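Local coordinates for protein quinone oxidoreductase (Escherichia coli, PDB 1QOR) that catalyses the one-electron reduction of quinones to semiquinones, using NADPH as electron donor, and works as a homodimer, at residues N29-N35 and S97-A103; Y46-Y52 and F238-S242; G62-A66 and A118-K124. Numbering follows the deposited sequence.

Contact 1 of 3, residues N29-N35 and S97-A103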
loop_
_atom_site.group_PDB
_atom_site.type_symbol
_atom_site.label_atom_id
_atom_site.label_comp_id
_atom_site.label_asym_id
_atom_site.label_seq_id
_atom_site.Cartn_x
_atom_site.Cartn_y
_atom_site.Cartn_z
ATOM N N ASN A 29 -2.775 37.601 -0.716
ATOM C CA ASN A 29 -2.521 36.494 -1.641
ATOM C C ASN A 29 -3.796 35.777 -2.160
ATOM O O ASN A 29 -3.719 34.686 -2.719
ATOM C CB ASN A 29 -1.569 35.480 -0.973
ATOM C CG ASN A 29 -2.163 34.849 0.316
ATOM O OD1 ASN A 29 -3.146 35.345 0.889
ATOM N ND2 ASN A 29 -1.558 33.755 0.767
ATOM N N GLU A 30 -4.948 36.415 -2.006
ATOM C CA GLU A 30 -6.223 35.858 -2.421
ATOM C C GLU A 30 -6.903 36.659 -3.535
ATOM O O GLU A 30 -6.502 37.769 -3.858
ATOM C CB GLU A 30 -7.187 35.839 -1.225
ATOM C CG GLU A 30 -6.696 35.065 -0.007
ATOM C CD GLU A 30 -7.745 34.954 1.109
ATOM O OE1 GLU A 30 -8.573 35.876 1.275
ATOM O OE2 GLU A 30 -7.731 33.934 1.833
ATOM N N ILE A 31 -7.949 36.084 -4.112
ATOM C CA ILE A 31 -8.756 36.748 -5.137
ATOM C C ILE A 31 -10.176 36.494 -4.627
ATOM O O ILE A 31 -10.392 35.573 -3.822
ATOM C CB ILE A 31 -8.611 36.092 -6.543
ATOM C CG1 ILE A 31 -9.022 34.601 -6.500
ATOM C CG2 ILE A 31 -7.213 36.298 -7.063
ATOM C CD1 ILE A 31 -8.984 33.837 -7.824
ATOM N N GLN A 32 -11.119 37.343 -5.015
ATOM C CA GLN A 32 -12.503 37.171 -4.622
ATOM C C GLN A 32 -13.237 36.791 -5.891
ATOM O O GLN A 32 -13.082 37.468 -6.921
ATOM C CB GLN A 32 -13.056 38.473 -4.110
ATOM C CG GLN A 32 -14.541 38.444 -3.921
ATOM C CD GLN A 32 -14.976 39.583 -3.042
ATOM O OE1 GLN A 32 -14.618 39.631 -1.850
ATOM N NE2 GLN A 32 -15.716 40.537 -3.620
ATOM N N VAL A 33 -14.090 35.775 -5.814
ATOM C CA VAL A 33 -14.802 35.301 -7.000
ATOM C C VAL A 33 -16.298 35.289 -6.841
ATOM O O VAL A 33 -16.815 34.894 -5.801
ATOM C CB VAL A 33 -14.324 33.862 -7.369
ATOM C CG1 VAL A 33 -15.158 33.248 -8.477
ATOM C CG2 VAL A 33 -12.843 33.883 -7.730
ATOM N N GLU A 34 -16.994 35.824 -7.828
ATOM C CA GLU A 34 -18.442 35.791 -7.788
ATOM C C GLU A 34 -18.722 34.452 -8.475
ATOM O O GLU A 34 -18.438 34.299 -9.688
ATOM C CB GLU A 34 -19.043 36.895 -8.635
ATOM C CG GLU A 34 -18.875 38.309 -8.141
ATOM C CD GLU A 34 -19.385 39.285 -9.200
ATOM O OE1 GLU A 34 -20.608 39.246 -9.531
ATOM O OE2 GLU A 34 -18.540 40.029 -9.765
ATOM N N ASN A 35 -19.249 33.491 -7.718
ATOM C CA ASN A 35 -19.502 32.157 -8.235
ATOM C C ASN A 35 -20.695 32.099 -9.176
ATOM O O ASN A 35 -21.728 32.679 -8.892
ATOM C CB ASN A 35 -19.642 31.163 -7.079
ATOM C CG ASN A 35 -18.304 30.922 -6.323
ATOM O OD1 ASN A 35 -18.316 30.546 -5.152
ATOM N ND2 ASN A 35 -17.176 31.127 -6.986
ATOM N N SER A 97 -22.222 32.507 -3.051
ATOM C CA SER A 97 -22.254 33.334 -4.241
ATOM C C SER A 97 -20.960 34.122 -4.426
ATOM O O SER A 97 -20.623 34.486 -5.538
ATOM C CB SER A 97 -23.508 34.223 -4.240
ATOM O OG SER A 97 -23.558 35.078 -3.112
ATOM N N VAL A 98 -20.187 34.300 -3.362
ATOM C CA VAL A 98 -18.909 35.031 -3.424
ATOM C C VAL A 98 -17.981 34.316 -2.445
ATOM O O VAL A 98 -18.358 34.080 -1.281
ATOM C CB VAL A 98 -19.041 36.509 -2.896
ATOM C CG1 VAL A 98 -17.762 37.307 -3.153
ATOM C CG2 VAL A 98 -20.265 37.195 -3.510
ATOM N N HIS A 99 -16.760 34.011 -2.873
ATOM C CA HIS A 99 -15.834 33.307 -2.002
ATOM C C HIS A 99 -14.421 33.838 -2.215
ATOM O O HIS A 99 -14.081 34.291 -3.308
ATOM C CB HIS A 99 -15.928 31.784 -2.287
ATOM C CG HIS A 99 -15.247 30.913 -1.256
ATOM N ND1 HIS A 99 -15.328 31.151 0.103
ATOM C CD2 HIS A 99 -14.499 29.790 -1.393
ATOM C CE1 HIS A 99 -14.661 30.212 0.754
ATOM N NE2 HIS A 99 -14.148 29.373 -0.130
ATOM N N ASN A 100 -13.619 33.895 -1.162
ATOM C CA ASN A 100 -12.238 34.353 -1.350
ATOM C C ASN A 100 -11.379 33.088 -1.424
ATOM O O ASN A 100 -11.629 32.137 -0.694
ATOM C CB ASN A 100 -11.774 35.303 -0.225
ATOM C CG ASN A 100 -12.564 36.595 -0.193
ATOM O OD1 ASN A 100 -12.800 37.221 -1.215
ATOM N ND2 ASN A 100 -12.989 36.991 0.985
ATOM N N ILE A 101 -10.387 33.073 -2.309
ATOM C CA ILE A 101 -9.569 31.896 -2.510
ATOM C C ILE A 101 -8.102 32.271 -2.696
ATOM O O ILE A 101 -7.794 33.288 -3.321
ATOM C CB ILE A 101 -10.030 31.117 -3.847
ATOM C CG1 ILE A 101 -11.495 30.730 -3.792
ATOM C CG2 ILE A 101 -9.187 29.857 -4.085
ATOM C CD1 ILE A 101 -12.370 31.690 -4.542
ATOM N N ILE A 102 -7.204 31.437 -2.169
ATOM C CA ILE A 102 -5.769 31.642 -2.353
ATOM C C ILE A 102 -5.594 31.523 -3.868
ATOM O O ILE A 102 -5.971 30.516 -4.462
ATOM C CB ILE A 102 -4.908 30.543 -1.636
ATOM C CG1 ILE A 102 -4.702 30.888 -0.159
ATOM C CG2 ILE A 102 -3.529 30.436 -2.254
ATOM C CD1 ILE A 102 -5.987 31.112 0.618
ATOM N N ALA A 103 -5.025 32.561 -4.467
ATOM C CA ALA A 103 -4.812 32.648 -5.893
ATOM C C ALA A 103 -3.989 31.535 -6.556
ATOM O O ALA A 103 -4.109 31.327 -7.765
ATOM C CB ALA A 103 -4.260 34.023 -6.246
HETATM O O HOH W 1 -22.662 35.024 -7.654
#
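Ile31 and Ile101 sit at the heart of this antiparallel pairing. They form a hydrogen-bonded pair: Ile31 N donates a hydrogen bond to Ile101 O, and Ile101 N one to Ile31 O, both at 2.9 Å. Beta-branched residues suit an extended backbone, and here both point to the same face of the sheet, where Ile101 CD1 also lies 3.9 Å from Val33 CG2 and Ile31 CG2 packs 3.8 Å from Ala103 CB. Val69 of strand 65-72 lies alongside Ile31, while Val85 and Tyr87 of strand 84-87 touch Val33 and Ile101. Glu30, the third large contributor, stands opposite Ile102 as a non-hydrogen-bonded pair, so its CA makes a CA-H...O contact of 3.1 Å with Ile101 O. Its long side chain lies across the partner strand, OE1 3.6 Å from Asn100 CB and OE2 3.5 Å from Ile102 CD1, while OE1 accepts the backbone NH of Ala27. The ladder continues in both directions, with Ala103 N to Asn29 O at 3.0 Å, Val33 and His99 bonded both ways, and Asn35 N to Ser97 O at 2.8 Å. There a water donates to both Asn35 O and Ser97 O. Strand 30-35 also bonds strand 65-72 along its other edge, and the pairing is part of the largely antiparallel sheet of the GroES-like domain found in the zinc-containing alcohol dehydrogenase family.

Contact 2 of 3, residues Y46-Y52 and F238-S242. With NDP (NADPH dihydro-nicotinamide-adenine-dinucleotide phosphate), chain D.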
loop_
_atom_site.group_PDB
_atom_site.type_symbol
_atom_site.label_atom_id
_atom_site.label_comp_id
_atom_site.label_asym_id
_atom_site.label_seq_id
_atom_site.Cartn_x
_atom_site.Cartn_y
_atom_site.Cartn_z
ATOM N N TYR A 46 -19.149 14.052 3.720
ATOM C CA TYR A 46 -18.331 13.525 4.815
ATOM C C TYR A 46 -18.158 14.649 5.887
ATOM O O TYR A 46 -18.197 14.403 7.123
ATOM C CB TYR A 46 -16.941 13.126 4.321
ATOM C CG TYR A 46 -16.886 12.056 3.256
ATOM C CD1 TYR A 46 -17.911 11.111 3.107
ATOM C CD2 TYR A 46 -15.807 12.012 2.354
ATOM C CE1 TYR A 46 -17.865 10.154 2.067
ATOM C CE2 TYR A 46 -15.746 11.066 1.320
ATOM C CZ TYR A 46 -16.775 10.143 1.174
ATOM O OH TYR A 46 -16.721 9.251 0.113
ATOM N N ILE A 47 -17.917 15.865 5.397
ATOM C CA ILE A 47 -17.745 17.020 6.244
ATOM C C ILE A 47 -19.048 17.377 6.975
ATOM O O ILE A 47 -19.071 17.477 8.214
ATOM C CB ILE A 47 -17.180 18.167 5.397
ATOM C CG1 ILE A 47 -15.733 17.845 5.065
ATOM C CG2 ILE A 47 -17.255 19.514 6.104
ATOM C CD1 ILE A 47 -15.232 18.723 4.011
ATOM N N ARG A 48 -20.147 17.443 6.239
ATOM C CA ARG A 48 -21.442 17.752 6.824
ATOM C C ARG A 48 -21.859 16.723 7.891
ATOM O O ARG A 48 -22.395 17.089 8.930
ATOM C CB ARG A 48 -22.495 17.776 5.707
ATOM C CG ARG A 48 -23.871 18.310 6.080
ATOM C CD ARG A 48 -24.858 17.197 6.177
ATOM N NE ARG A 48 -24.998 16.533 4.912
ATOM C CZ ARG A 48 -25.143 15.224 4.692
ATOM N NH1 ARG A 48 -25.191 14.323 5.650
ATOM N NH2 ARG A 48 -25.178 14.818 3.448
ATOM N N SER A 49 -21.642 15.433 7.622
ATOM C CA SER A 49 -22.049 14.367 8.535
ATOM C C SER A 49 -21.095 14.190 9.722
ATOM O O SER A 49 -21.462 13.567 10.714
ATOM C CB SER A 49 -22.197 13.023 7.775
ATOM O OG SER A 49 -20.926 12.479 7.488
ATOM N N GLY A 50 -19.904 14.775 9.638
ATOM C CA GLY A 50 -18.966 14.640 10.718
ATOM C C GLY A 50 -17.896 13.570 10.547
ATOM O O GLY A 50 -17.068 13.416 11.444
ATOM N N LEU A 51 -17.876 12.830 9.433
ATOM C CA LEU A 51 -16.824 11.825 9.221
ATOM C C LEU A 51 -15.513 12.588 9.132
ATOM O O LEU A 51 -14.502 12.092 9.599
ATOM C CB LEU A 51 -17.050 11.018 7.940
ATOM C CG LEU A 51 -16.081 9.873 7.584
ATOM C CD1 LEU A 51 -16.159 8.739 8.610
ATOM C CD2 LEU A 51 -16.461 9.317 6.225
ATOM N N TYR A 52 -15.521 13.743 8.450
ATOM C CA TYR A 52 -14.343 14.622 8.336
ATOM C C TYR A 52 -14.797 15.928 9.034
ATOM O O TYR A 52 -15.452 16.789 8.418
ATOM C CB TYR A 52 -14.003 14.981 6.891
ATOM C CG TYR A 52 -13.400 13.916 5.992
ATOM C CD1 TYR A 52 -13.258 12.571 6.406
ATOM C CD2 TYR A 52 -13.011 14.247 4.679
ATOM C CE1 TYR A 52 -12.749 11.593 5.513
ATOM C CE2 TYR A 52 -12.509 13.302 3.808
ATOM C CZ TYR A 52 -12.380 11.978 4.215
ATOM O OH TYR A 52 -11.887 11.040 3.322
ATOM N N PHE A 238 -9.892 5.171 -2.556
ATOM C CA PHE A 238 -9.914 6.626 -2.644
ATOM C C PHE A 238 -11.247 7.261 -2.352
ATOM O O PHE A 238 -11.464 8.414 -2.694
ATOM C CB PHE A 238 -9.345 7.079 -4.019
ATOM C CG PHE A 238 -10.294 6.900 -5.196
ATOM C CD1 PHE A 238 -10.400 5.676 -5.843
ATOM C CD2 PHE A 238 -11.044 7.985 -5.672
ATOM C CE1 PHE A 238 -11.230 5.513 -6.953
ATOM C CE2 PHE A 238 -11.890 7.856 -6.774
ATOM C CZ PHE A 238 -11.988 6.614 -7.427
ATOM N N GLY A 239 -12.140 6.511 -1.720
ATOM C CA GLY A 239 -13.447 7.041 -1.383
ATOM C C GLY A 239 -14.024 6.260 -0.204
ATOM O O GLY A 239 -13.485 5.226 0.180
ATOM N N ASN A 240 -15.077 6.797 0.417
ATOM C CA ASN A 240 -15.748 6.155 1.548
ATOM C C ASN A 240 -17.264 6.253 1.283
ATOM O O ASN A 240 -18.019 6.456 2.244
ATOM C CB ASN A 240 -15.502 6.909 2.883
ATOM C CG ASN A 240 -14.136 7.528 2.981
ATOM O OD1 ASN A 240 -14.017 8.732 3.169
ATOM N ND2 ASN A 240 -13.101 6.731 2.837
ATOM N N SER A 241 -17.716 6.043 0.036
ATOM C CA SER A 241 -19.135 6.182 -0.279
ATOM C C SER A 241 -20.056 5.341 0.560
ATOM O O SER A 241 -21.118 5.813 0.981
ATOM C CB SER A 241 -19.397 5.942 -1.745
ATOM O OG SER A 241 -18.680 6.894 -2.526
ATOM N N SER A 242 -19.677 4.092 0.804
ATOM C CA SER A 242 -20.509 3.235 1.635
ATOM C C SER A 242 -19.969 3.234 3.078
ATOM O O SER A 242 -20.474 2.498 3.913
ATOM C CB SER A 242 -20.499 1.799 1.099
ATOM O OG SER A 242 -19.222 1.184 1.224
HETATM P PA NDP D . -20.583 9.894 -7.191
HETATM O O1A NDP D . -21.304 10.848 -8.072
HETATM O O2A NDP D . -19.720 8.860 -7.821
HETATM O O5B NDP D . -21.552 9.248 -6.167
HETATM C C5B NDP D . -21.207 8.145 -5.371
HETATM C C4B NDP D . -21.642 6.893 -6.069
HETATM O O4B NDP D . -20.994 5.888 -5.301
HETATM C C3B NDP D . -23.135 6.540 -6.021
HETATM O O3B NDP D . -23.830 7.213 -7.104
HETATM C C2B NDP D . -23.112 5.019 -5.986
HETATM O O2B NDP D . -23.205 4.544 -7.323
HETATM C C1B NDP D . -21.715 4.664 -5.310
HETATM N N9A NDP D . -22.073 4.043 -4.025
HETATM C C8A NDP D . -21.873 2.780 -3.646
HETATM N N7A NDP D . -22.382 2.588 -2.423
HETATM C C5A NDP D . -22.886 3.754 -2.084
HETATM C C6A NDP D . -23.552 4.022 -0.895
HETATM N N6A NDP D . -23.744 3.109 0.049
HETATM N N1A NDP D . -24.005 5.268 -0.756
HETATM C C2A NDP D . -23.835 6.229 -1.707
HETATM N N3A NDP D . -23.198 5.957 -2.848
HETATM C C4A NDP D . -22.718 4.696 -3.055
HETATM O O3 NDP D . -19.624 10.851 -6.358
HETATM P PN NDP D . -18.340 11.717 -6.670
HETATM O O1N NDP D . -17.946 11.652 -8.124
HETATM O O2N NDP D . -18.506 13.069 -6.015
HETATM O O5D NDP D . -17.249 10.866 -5.777
HETATM C C5D NDP D . -16.966 9.483 -5.940
HETATM C C4D NDP D . -16.093 8.980 -4.840
HETATM O O4D NDP D . -14.754 9.505 -4.979
HETATM C C3D NDP D . -16.572 9.378 -3.448
HETATM O O3D NDP D . -16.411 8.281 -2.543
HETATM C C2D NDP D . -15.614 10.542 -3.112
HETATM O O2D NDP D . -15.505 10.743 -1.726
HETATM C C1D NDP D . -14.305 10.089 -3.691
HETATM N N1N NDP D . -13.298 11.071 -4.175
HETATM C C2N NDP D . -11.985 10.933 -3.796
HETATM C C3N NDP D . -11.064 11.852 -4.267
HETATM C C7N NDP D . -9.589 11.724 -3.910
HETATM O O7N NDP D . -8.758 12.506 -4.357
HETATM N N7N NDP D . -9.302 10.721 -3.106
HETATM C C4N NDP D . -11.432 12.889 -5.107
HETATM C C5N NDP D . -12.775 13.013 -5.486
HETATM C C6N NDP D . -13.698 12.100 -5.004
HETATM P P2B NDP D . -23.880 3.060 -7.661
HETATM O O1X NDP D . -23.550 2.823 -9.083
HETATM O O2X NDP D . -23.226 2.111 -6.752
HETATM O O3X NDP D . -25.312 3.263 -7.367
#
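Helix 42-49 ends here in a Schellman motif: Gly50, at phi 98°, leaves the helix, and its N bonds Ile47 O at 3.2 Å while Leu51 N makes a weak 2.8 Å bond to Tyr46 O. A side chain at Gly50 would jam against the preceding carbonyl. Facing this helix end is the irregular loop after strand 233-237 of the Rossmann fold, and the backbones stay apart, Tyr46 CA and Asn240 CA being 8.5 Å from each other. Side chains bridge that gap between the two domains. Asn240 points toward the helix end, placing OD1 over one face of the Tyr46 ring, 3.4 Å from CE2, with Leu51 CD2 4.0 Å from the same OD1. Gly239 has to be small, since a CB there would clash with the NADPH ribose hydroxyl O3D, which Ser241 OG hydrogen-bonds at 2.7 Å. A phenol can both accept and donate hydrogen bonds: Tyr46 OH accepts one from Asn240 N at 3.0 Å. Tyr46 OH donates another to NADPH O2D at 2.7 Å.

Contact 3 of 3, residues G62-A66 and A118-K124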
loop_
_atom_site.group_PDB
_atom_site.type_symbol
_atom_site.label_atom_id
_atom_site.label_comp_id
_atom_site.label_asym_id
_atom_site.label_seq_id
_atom_site.Cartn_x
_atom_site.Cartn_y
_atom_site.Cartn_z
ATOM N N GLY A 62 -18.000 22.922 0.690
ATOM C CA GLY A 62 -17.566 22.982 -0.693
ATOM C C GLY A 62 -16.249 23.669 -0.925
ATOM O O GLY A 62 -15.932 24.650 -0.247
ATOM N N THR A 63 -15.423 23.094 -1.794
ATOM C CA THR A 63 -14.138 23.678 -2.131
ATOM C C THR A 63 -14.011 23.867 -3.645
ATOM O O THR A 63 -12.916 24.211 -4.111
ATOM C CB THR A 63 -12.966 22.783 -1.719
ATOM O OG1 THR A 63 -13.031 21.551 -2.453
ATOM C CG2 THR A 63 -13.010 22.511 -0.240
ATOM N N GLU A 64 -15.106 23.665 -4.397
ATOM C CA GLU A 64 -15.062 23.773 -5.872
ATOM C C GLU A 64 -16.079 24.719 -6.490
ATOM O O GLU A 64 -17.266 24.622 -6.209
ATOM C CB GLU A 64 -15.287 22.399 -6.512
ATOM C CG GLU A 64 -15.067 22.384 -8.019
ATOM C CD GLU A 64 -15.502 21.069 -8.695
ATOM O OE1 GLU A 64 -16.304 20.292 -8.131
ATOM O OE2 GLU A 64 -15.018 20.802 -9.812
ATOM N N ALA A 65 -15.633 25.616 -7.361
ATOM C CA ALA A 65 -16.561 26.509 -8.002
ATOM C C ALA A 65 -15.822 27.212 -9.116
ATOM O O ALA A 65 -14.578 27.165 -9.186
ATOM C CB ALA A 65 -17.142 27.503 -7.004
ATOM N N ALA A 66 -16.600 27.824 -10.012
ATOM C CA ALA A 66 -16.058 28.554 -11.175
ATOM C C ALA A 66 -16.793 29.876 -11.244
ATOM O O ALA A 66 -17.983 29.946 -10.868
ATOM C CB ALA A 66 -16.298 27.730 -12.492
ATOM N N ALA A 118 -16.929 23.606 -16.147
ATOM C CA ALA A 118 -15.783 23.689 -15.263
ATOM C C ALA A 118 -16.113 23.171 -13.855
ATOM O O ALA A 118 -15.398 22.315 -13.327
ATOM C CB ALA A 118 -15.273 25.115 -15.226
ATOM N N ALA A 119 -17.228 23.618 -13.286
ATOM C CA ALA A 119 -17.635 23.188 -11.950
ATOM C C ALA A 119 -18.144 21.734 -11.937
ATOM O O ALA A 119 -18.363 21.137 -10.856
ATOM C CB ALA A 119 -18.720 24.130 -11.393
ATOM N N ALA A 120 -18.419 21.174 -13.116
ATOM C CA ALA A 120 -18.894 19.801 -13.170
ATOM C C ALA A 120 -17.686 18.827 -13.218
ATOM O O ALA A 120 -17.795 17.621 -12.902
ATOM C CB ALA A 120 -19.764 19.601 -14.447
ATOM N N SER A 121 -16.511 19.357 -13.526
ATOM C CA SER A 121 -15.407 18.466 -13.772
ATOM C C SER A 121 -14.039 18.821 -13.272
ATOM O O SER A 121 -13.107 18.039 -13.505
ATOM C CB SER A 121 -15.283 18.376 -15.292
ATOM O OG SER A 121 -14.929 19.674 -15.786
ATOM N N PHE A 122 -13.866 19.983 -12.656
ATOM C CA PHE A 122 -12.514 20.355 -12.218
ATOM C C PHE A 122 -11.912 19.466 -11.090
ATOM O O PHE A 122 -10.869 18.841 -11.271
ATOM C CB PHE A 122 -12.435 21.856 -11.886
ATOM C CG PHE A 122 -11.020 22.400 -11.889
ATOM C CD1 PHE A 122 -10.225 22.306 -13.035
ATOM C CD2 PHE A 122 -10.477 22.974 -10.738
ATOM C CE1 PHE A 122 -8.904 22.777 -13.031
ATOM C CE2 PHE A 122 -9.159 23.447 -10.728
ATOM C CZ PHE A 122 -8.376 23.349 -11.873
ATOM N N LEU A 123 -12.577 19.392 -9.942
ATOM C CA LEU A 123 -12.093 18.556 -8.844
ATOM C C LEU A 123 -12.068 17.079 -9.279
ATOM O O LEU A 123 -11.081 16.397 -9.106
ATOM C CB LEU A 123 -13.003 18.710 -7.605
ATOM C CG LEU A 123 -12.451 18.155 -6.277
ATOM C CD1 LEU A 123 -13.030 18.914 -5.054
ATOM C CD2 LEU A 123 -12.780 16.683 -6.178
ATOM N N LYS A 124 -13.167 16.594 -9.855
ATOM C CA LYS A 124 -13.237 15.208 -10.281
ATOM C C LYS A 124 -12.241 14.876 -11.429
ATOM O O LYS A 124 -11.646 13.775 -11.453
ATOM C CB LYS A 124 -14.671 14.889 -10.685
ATOM C CG LYS A 124 -15.692 14.981 -9.551
ATOM C CD LYS A 124 -17.137 15.044 -10.126
ATOM C CE LYS A 124 -18.180 15.605 -9.126
ATOM N NZ LYS A 124 -18.040 17.089 -8.742
HETATM O O HOH W 2 -15.760 18.293 -10.531
#
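Ala118 opens the helical side of this buried contact by setting its CB 3.9 Å from Ala66 CB, and Ala119 CB follows at 4.5 Å from Ala66 CB; residues this small let strand 65-72 lie close to the helix. Around Ala120 the helix is kinked. Ser121 N and Phe122 N both bond back to Ala118 O, at 3.2 and 2.9 Å, but Leu123 N lacks a bond to the preceding turn. Helix 115-135 leads from the GroES-like domain to strand 143-146 of the Rossmann sheet, and Phe122 sends its ring away from the contact onto Leu276 and Leu283 of helix 273-288. At Leu123 the kink finds its use: the extended side chain of Glu64 carries a buried carboxylate to the NH left over, and Leu123 N donates to Glu64 OE2 at 2.8 Å. The aliphatic chain of Leu123 touches NADPH. Lys124 offers the carboxylate a counter-charge in a long salt bridge, NZ to Glu64 OE1 at 3.7 Å; NZ is hydrogen-bonded to Asn41 OD1 and Ile40 O, and Asn41 ND2 also bonds Glu64 OE1. A water accepts from Lys124 N at 3.2 Å and Lys124 NZ at 3.1 Å and donates to Glu64 OE2 at 2.7 Å.

From the N terminus, the chain first lays down residues 29-35, then 46-52 and 62-66, before any contact closes. Contact 1 closes first, when 97-103 returns to 29-35 over a 61-residue loop. Contact 3 follows, as helix 115-135 reaches back to 62-66, so it crosses contact 1; the two meet where the side chain of Asn35 packs against Ala65, strands 30-35 and 65-72 being neighbours in one sheet. Contact 2 closes last, over a loop of 185 residues, crossing contact 1 and enclosing contact 3. Contact 1 thus joins strands within the GroES-like domain, contact 3 ties its sheet to the helix leading onward, and contact 2 spans to the Rossmann domain at NADPH.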